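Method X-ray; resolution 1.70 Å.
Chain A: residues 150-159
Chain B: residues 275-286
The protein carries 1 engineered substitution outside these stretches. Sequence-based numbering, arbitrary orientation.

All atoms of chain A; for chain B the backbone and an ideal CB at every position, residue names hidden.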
# COMPACT_ATOMS: atom_id res chain seq x y z
N SER A 150 -14.81 4.82 20.12
CA SER A 150 -14.16 5.51 19.00
C SER A 150 -15.10 6.52 18.38
O SER A 150 -16.27 6.24 18.15
CB SER A 150 -13.74 4.53 17.91
OG SER A 150 -13.26 5.21 16.76
N PRO A 151 -14.59 7.73 18.08
CA PRO A 151 -15.45 8.74 17.47
C PRO A 151 -15.51 8.62 15.95
O PRO A 151 -16.48 9.07 15.34
CB PRO A 151 -14.78 10.04 17.90
CG PRO A 151 -13.33 9.69 17.81
CD PRO A 151 -13.29 8.30 18.47
N TRP A 152 -14.50 7.98 15.36
CA TRP A 152 -14.41 7.88 13.90
C TRP A 152 -15.21 6.78 13.18
O TRP A 152 -15.20 6.74 11.95
CB TRP A 152 -12.95 7.73 13.46
CG TRP A 152 -11.94 8.44 14.32
CD1 TRP A 152 -11.13 7.88 15.26
CD2 TRP A 152 -11.60 9.83 14.28
NE1 TRP A 152 -10.30 8.83 15.81
CE2 TRP A 152 -10.58 10.04 15.23
CE3 TRP A 152 -12.07 10.92 13.53
CZ2 TRP A 152 -10.00 11.30 15.45
CZ3 TRP A 152 -11.49 12.18 13.74
CH2 TRP A 152 -10.47 12.35 14.70
N THR A 153 -15.89 5.93 13.94
CA THR A 153 -16.64 4.82 13.35
C THR A 153 -18.02 5.22 12.82
O THR A 153 -18.62 4.49 12.04
CB THR A 153 -16.85 3.70 14.37
OG1 THR A 153 -17.55 4.22 15.51
CG2 THR A 153 -15.51 3.13 14.81
N PHE A 154 -18.50 6.37 13.27
CA PHE A 154 -19.82 6.83 12.86
C PHE A 154 -19.84 8.34 12.73
O PHE A 154 -18.83 9.00 12.91
CB PHE A 154 -20.86 6.39 13.89
CG PHE A 154 -20.70 7.06 15.23
CD1 PHE A 154 -19.57 6.82 16.01
CD2 PHE A 154 -21.65 7.97 15.69
CE1 PHE A 154 -19.39 7.47 17.23
CE2 PHE A 154 -21.47 8.63 16.91
CZ PHE A 154 -20.34 8.38 17.68
N SER A 155 -21.01 8.88 12.40
CA SER A 155 -21.16 10.32 12.26
C SER A 155 -22.49 10.70 12.90
O SER A 155 -23.55 10.36 12.40
CB SER A 155 -21.17 10.71 10.78
OG SER A 155 -21.22 12.12 10.65
N PRO A 156 -22.43 11.39 14.04
CA PRO A 156 -23.64 11.82 14.77
C PRO A 156 -24.68 12.51 13.89
O PRO A 156 -24.37 13.48 13.20
CB PRO A 156 -23.08 12.75 15.84
CG PRO A 156 -21.76 12.13 16.14
CD PRO A 156 -21.22 11.83 14.75
N GLY A 157 -25.91 11.98 13.93
CA GLY A 157 -27.03 12.53 13.17
C GLY A 157 -27.02 12.29 11.67
O GLY A 157 -27.93 12.73 10.96
N ILE A 158 -26.01 11.56 11.21
CA ILE A 158 -25.82 11.29 9.79
C ILE A 158 -25.69 9.81 9.49
O ILE A 158 -26.38 9.28 8.61
CB ILE A 158 -24.56 12.05 9.31
CG1 ILE A 158 -24.83 13.56 9.38
CG2 ILE A 158 -24.13 11.59 7.92
CD1 ILE A 158 -23.60 14.42 9.21
N ALA A 159 -24.81 9.14 10.22
CA ALA A 159 -24.61 7.70 10.06
C ALA A 159 -24.43 7.15 11.47
O ALA A 159 -23.31 7.02 11.95
CB ALA A 159 -23.36 7.42 9.21
N UNK B 275 -12.64 18.48 13.09
CA UNK B 275 -12.28 17.06 13.12
C UNK B 275 -12.48 16.61 11.68
O UNK B 275 -13.55 16.84 11.10
CB UNK B 275 -13.11 16.25 14.11
N UNK B 276 -11.47 15.99 11.08
CA UNK B 276 -11.62 15.64 9.69
C UNK B 276 -12.77 14.71 9.35
O UNK B 276 -13.54 15.02 8.43
CB UNK B 276 -10.32 15.00 9.21
N UNK B 277 -12.96 13.63 10.10
CA UNK B 277 -14.05 12.71 9.76
C UNK B 277 -15.45 13.32 9.93
O UNK B 277 -16.26 13.34 8.99
CB UNK B 277 -13.94 11.45 10.63
N UNK B 278 -15.74 13.83 11.13
CA UNK B 278 -17.05 14.41 11.36
C UNK B 278 -17.25 15.69 10.56
O UNK B 278 -18.36 15.95 10.09
CB UNK B 278 -17.25 14.69 12.85
N UNK B 279 -16.19 16.47 10.41
CA UNK B 279 -16.28 17.73 9.67
C UNK B 279 -16.66 17.51 8.22
O UNK B 279 -17.57 18.16 7.69
CB UNK B 279 -14.95 18.49 9.74
N UNK B 280 -15.95 16.61 7.56
CA UNK B 280 -16.24 16.31 6.15
C UNK B 280 -17.64 15.71 6.03
O UNK B 280 -18.40 16.08 5.14
CB UNK B 280 -15.20 15.35 5.57
N UNK B 281 -17.96 14.78 6.92
CA UNK B 281 -19.28 14.13 6.89
C UNK B 281 -20.41 15.16 6.98
O UNK B 281 -21.34 15.17 6.15
CB UNK B 281 -19.40 13.12 8.04
N UNK B 282 -20.34 16.03 7.98
CA UNK B 282 -21.37 17.05 8.18
C UNK B 282 -21.44 18.06 7.05
O UNK B 282 -22.53 18.50 6.66
CB UNK B 282 -21.12 17.79 9.50
N UNK B 283 -20.28 18.44 6.51
CA UNK B 283 -20.24 19.39 5.42
C UNK B 283 -20.98 18.83 4.20
O UNK B 283 -21.83 19.50 3.61
CB UNK B 283 -18.79 19.73 5.07
N UNK B 284 -20.65 17.59 3.83
CA UNK B 284 -21.28 16.97 2.67
C UNK B 284 -22.76 16.67 2.92
O UNK B 284 -23.61 16.99 2.09
CB UNK B 284 -20.54 15.68 2.30
N UNK B 285 -23.07 16.07 4.07
CA UNK B 285 -24.46 15.74 4.37
C UNK B 285 -25.33 17.01 4.38
O UNK B 285 -26.45 17.01 3.88
CB UNK B 285 -24.55 15.02 5.72
N UNK B 286 -24.80 18.08 4.96
CA UNK B 286 -25.55 19.32 5.03
C UNK B 286 -25.77 19.94 3.66
O UNK B 286 -26.86 20.47 3.39
CB UNK B 286 -24.83 20.32 5.94

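Position 275 precedes the helix, with phi/psi of -130/127. Its CA-to-CB bond points toward chain A, and the ideal CB lies 4.4 Å from CZ3 of W152(A), so a medium or large apolar side chain would fit. The deposited residue is F275(B), at the N-cap; with chi1 at -41° the ring does not follow the bond to W152(A), and F275(B) CB stays 4.5 Å from W152(A) CZ3.

At 276 the bond points sideways, with the ideal CB 5.5 Å from W152(A) CZ3. A short polar residue would suit the first helical turn, where backbone NH groups are free. D276(B) is found: OD1 accepts a weak hydrogen bond from N of position 277 at 2.8 Å and comes within 3.5 Å of W152(A) CZ3.

Position 277 points toward chain A, and its ideal CB is already 3.5 Å from W152(A) CE3. So tight an approach favours a compact side chain such as Ala or Val, or Thr if its hydroxyl finds a partner. V277(B), chi1 177°, packs CG2 against W152(A) CE3 at 3.3 Å.

Position 278 leaves sideways, with its ideal CB 5.2 Å from S155(A) OG and 5.3 Å from P156(A) CD. Beyond it chain A offers two carbonyl oxygens, of P151(A) and F154(A), beside apolar proline and phenylalanine rings. A long side chain carrying a donor would suit: Trp, Gln, Lys or Arg, with the rings favouring an aromatic. W278(B) combines both features. NE1 donates to F154(A) O at 3.0 Å and, weakly, to P151(A) O at 2.8 Å. P156(A) CD sits over one face, 3.4 Å from W278(B) CE2, as a CH-pi contact, while the indole edge is directed at the face of F154(A), planes at 70°.

At 279 an ideal CB would lie 2.5 Å from the O of F275(B), a clash, so glycine is the natural choice; it is G279(B). Position 280 is out of reach of chain A and leaves the choice open; it is L280(B).

Position 281 points toward chain A, its ideal CB 3.3 Å from S155(A) OG. Little room is left, which favours a small residue, and a hydroxyl could pair with that oxygen: Ser, perhaps Thr, or Ala without the bond. S281(B) OG lies 2.7 Å from S155(A) OG, a hydrogen bond in which either may donate, and 3.6 Å from I158(A) CG2.

Position 282 points sideways, its ideal CB 4.2 Å from I158(A) CD1. A long, flexible chain could cover the isoleucine and reach P156(A); Lys, Arg, Gln or Met are plausible. R282(B) extends, its CG 3.7 Å from I158(A) CD1; NE donates at 2.6 Å to water 1, which in turn donates to P156(A) O at 2.9 Å.

Positions 283, pointing away, and 284, sideways, are unconstrained by chain A: L283(B) and V284(B).

Position 285 points toward I158(A), its ideal CB 3.7 Å from CD1; a flat or apolar side chain suits. H285(B) lays a ring face against I158(A) CG1, 3.8 Å from the ring centroid. At 286 an ideal CB would be crowded by R282(B) O at 3.0 Å; G286(B) avoids this.

Chain B, residues 275-286: FDVWGLSRLVHG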
# COMPACT_ATOMS: atom_id res chain seq x y z
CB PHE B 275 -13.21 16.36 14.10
CG PHE B 275 -13.43 17.17 15.36
CD1 PHE B 275 -14.31 18.26 15.35
CD2 PHE B 275 -12.67 16.95 16.50
CE1 PHE B 275 -14.42 19.12 16.45
CE2 PHE B 275 -12.77 17.79 17.61
CZ PHE B 275 -13.64 18.89 17.58
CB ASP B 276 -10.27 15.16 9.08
CG ASP B 276 -9.72 13.89 9.71
OD1 ASP B 276 -10.27 13.36 10.69
OD2 ASP B 276 -8.70 13.41 9.17
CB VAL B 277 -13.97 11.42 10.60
CG1 VAL B 277 -15.15 10.51 10.28
CG2 VAL B 277 -12.67 10.69 10.28
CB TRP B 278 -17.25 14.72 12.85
CG TRP B 278 -17.46 13.50 13.68
CD1 TRP B 278 -17.44 12.20 13.26
CD2 TRP B 278 -17.75 13.46 15.09
NE1 TRP B 278 -17.69 11.35 14.32
CE2 TRP B 278 -17.88 12.10 15.45
CE3 TRP B 278 -17.90 14.45 16.07
CZ2 TRP B 278 -18.15 11.70 16.76
CZ3 TRP B 278 -18.18 14.05 17.37
CH2 TRP B 278 -18.30 12.69 17.71
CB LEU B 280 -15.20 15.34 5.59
CG LEU B 280 -15.38 14.87 4.13
CD1 LEU B 280 -15.28 16.04 3.18
CD2 LEU B 280 -14.29 13.85 3.81
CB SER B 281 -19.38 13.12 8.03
OG SER B 281 -20.63 12.47 8.03
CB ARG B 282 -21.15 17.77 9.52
CG ARG B 282 -21.22 16.82 10.71
CD ARG B 282 -20.82 17.48 12.03
NE ARG B 282 -20.94 16.55 13.15
CZ ARG B 282 -20.73 16.87 14.42
NH1 ARG B 282 -20.39 18.11 14.76
NH2 ARG B 282 -20.88 15.95 15.37
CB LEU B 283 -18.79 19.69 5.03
CG LEU B 283 -18.62 20.59 3.81
CD1 LEU B 283 -19.07 22.01 4.15
CD2 LEU B 283 -17.17 20.59 3.37
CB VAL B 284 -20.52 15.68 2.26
CG1 VAL B 284 -21.23 14.99 1.10
CG2 VAL B 284 -19.09 16.04 1.84
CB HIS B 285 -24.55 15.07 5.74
CG HIS B 285 -25.93 14.61 6.10
ND1 HIS B 285 -26.45 13.40 5.69
CD2 HIS B 285 -26.90 15.20 6.84
CE1 HIS B 285 -27.68 13.26 6.16
NE2 HIS B 285 -27.97 14.34 6.86
O HOH W 1 -21.64 14.07 12.57
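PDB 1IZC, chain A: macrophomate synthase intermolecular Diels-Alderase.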